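Local coordinates for probable nitrite reductase [nad(p)h] small subunit NIRD (Mycobacterium tuberculosis, PDB 4AIV), which probably serves as the Rieske-like small subunit that associates with NirB and is required for the NADH-dependent reduction of nitrite to ammonium, at residues A[36-41]-A[83-88]. Sequence-based numbering, arbitrary orientation.
Sequences ALFRLD and FALDDG
F38 and L85 mark the nearest approach of the two backbones, whose CA atoms there stay 8.8 Å apart, so 36-41 and 83-88 meet through side chains alone. Segment 36-41 is the extended end of strand 34-39 running into a loop, whereas 83-88 leaves strand 82-84 and turns at once. Within that turn G88 N gives a weak hydrogen bond to A84 O at 2.8 Å, and G88 has phi 72°, a value glycine adopts easily.

L85 projects from the turn and divides its two methyls between two partners. CD2 lies obliquely by the F38 ring, 3.9 Å from CD1 and 4.1 Å from CE1 of F38, the two side chains crossing at about a right angle. CD1 points the other way, past the end of the strand, to meet L40 CD2 at 3.8 Å, tip to tip. With CG anti to its carbonyl carbon (chi1 -70°), L85 extends its fork toward 36-41; a branched leucine suits this place because each methyl has its own partner. F38 and L40, two residues apart on an extended chain, both point toward L85, the flat ring and the branched tip giving it an apolar surface.

The contact joins the two sheets of the Rieske-like domain. V74 of strand 71-75 touches both F38 and L85, H46 of strand 45-49 touches L40 and L85, and V65 of strand 64-68 packs on F38 and L40. At the outer side of the turn, D86 and D87 both form salt bridges with R71, tying the turn to the beginning of strand 71-75.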
# COMPACT_ATOMS: atom_id res chain seq x y z
N ALA A 36 1.43 0.85 4.02
CA ALA A 36 0.40 -0.18 4.06
C ALA A 36 0.59 -1.09 2.84
O ALA A 36 0.48 -0.63 1.69
CB ALA A 36 -0.99 0.45 4.05
N LEU A 37 0.89 -2.36 3.09
CA LEU A 37 1.17 -3.32 2.03
C LEU A 37 0.02 -4.32 1.87
O LEU A 37 -0.43 -4.91 2.86
CB LEU A 37 2.47 -4.08 2.34
CG LEU A 37 2.86 -5.22 1.37
CD1 LEU A 37 3.26 -4.69 -0.03
CD2 LEU A 37 3.98 -6.08 1.97
N PHE A 38 -0.43 -4.51 0.64
CA PHE A 38 -1.53 -5.43 0.34
C PHE A 38 -1.16 -6.37 -0.82
O PHE A 38 -0.58 -5.94 -1.82
CB PHE A 38 -2.77 -4.65 -0.11
CG PHE A 38 -3.25 -3.61 0.88
CD1 PHE A 38 -2.73 -2.32 0.87
CD2 PHE A 38 -4.24 -3.92 1.81
CE1 PHE A 38 -3.19 -1.36 1.77
CE2 PHE A 38 -4.71 -2.96 2.71
CZ PHE A 38 -4.17 -1.69 2.70
N ARG A 39 -1.51 -7.64 -0.70
CA ARG A 39 -1.52 -8.56 -1.84
C ARG A 39 -2.97 -8.73 -2.33
O ARG A 39 -3.90 -8.87 -1.53
CB ARG A 39 -0.92 -9.91 -1.43
CG ARG A 39 -1.28 -11.09 -2.33
CD ARG A 39 -0.57 -12.36 -1.85
NE ARG A 39 -1.01 -13.55 -2.56
CZ ARG A 39 -0.57 -14.79 -2.32
NH1 ARG A 39 0.33 -15.00 -1.36
NH2 ARG A 39 -1.04 -15.80 -3.03
N LEU A 40 -3.17 -8.69 -3.65
CA LEU A 40 -4.51 -8.84 -4.22
C LEU A 40 -4.72 -10.23 -4.80
O LEU A 40 -3.76 -10.99 -4.97
CB LEU A 40 -4.76 -7.79 -5.30
CG LEU A 40 -4.49 -6.32 -4.93
CD1 LEU A 40 -4.89 -5.39 -6.06
CD2 LEU A 40 -5.22 -5.94 -3.63
N ASP A 41 -5.97 -10.56 -5.13
CA ASP A 41 -6.30 -11.84 -5.74
C ASP A 41 -5.57 -12.12 -7.04
O ASP A 41 -5.25 -13.27 -7.33
CB ASP A 41 -7.81 -11.99 -5.95
CG ASP A 41 -8.55 -12.25 -4.65
OD1 ASP A 41 -7.91 -12.72 -3.67
OD2 ASP A 41 -9.77 -11.97 -4.60
N PHE A 83 -9.00 4.90 -1.65
CA PHE A 83 -7.71 5.28 -2.24
C PHE A 83 -7.28 4.22 -3.26
O PHE A 83 -7.18 3.03 -2.93
CB PHE A 83 -6.64 5.44 -1.15
CG PHE A 83 -6.91 6.58 -0.20
CD1 PHE A 83 -7.74 6.39 0.90
CD2 PHE A 83 -6.35 7.84 -0.40
CE1 PHE A 83 -8.01 7.43 1.79
CE2 PHE A 83 -6.61 8.88 0.49
CZ PHE A 83 -7.44 8.67 1.59
N ALA A 84 -7.01 4.66 -4.48
CA ALA A 84 -6.52 3.76 -5.54
C ALA A 84 -5.16 3.17 -5.18
O ALA A 84 -4.24 3.90 -4.78
CB ALA A 84 -6.44 4.52 -6.86
N LEU A 85 -5.01 1.85 -5.31
CA LEU A 85 -3.75 1.21 -4.91
C LEU A 85 -2.64 1.46 -5.93
O LEU A 85 -1.44 1.37 -5.61
CB LEU A 85 -3.95 -0.29 -4.63
CG LEU A 85 -4.77 -0.62 -3.36
CD1 LEU A 85 -5.10 -2.12 -3.26
CD2 LEU A 85 -4.02 -0.17 -2.11
N ASP A 86 -3.02 1.79 -7.16
CA ASP A 86 -2.03 1.97 -8.22
C ASP A 86 -1.27 3.30 -8.14
O ASP A 86 -0.07 3.35 -8.40
CB ASP A 86 -2.62 1.73 -9.63
CG ASP A 86 -3.74 2.72 -10.01
OD1 ASP A 86 -4.06 3.62 -9.21
OD2 ASP A 86 -4.28 2.59 -11.12
N ASP A 87 -1.95 4.38 -7.74
CA ASP A 87 -1.29 5.68 -7.67
C ASP A 87 -1.55 6.45 -6.36
O ASP A 87 -1.16 7.61 -6.24
CB ASP A 87 -1.65 6.54 -8.88
CG ASP A 87 -3.13 6.87 -8.96
OD1 ASP A 87 -3.89 6.59 -8.00
OD2 ASP A 87 -3.54 7.42 -10.00
N GLY A 88 -2.23 5.81 -5.41
CA GLY A 88 -2.49 6.43 -4.12
C GLY A 88 -3.52 7.55 -4.12
O GLY A 88 -3.80 8.13 -3.06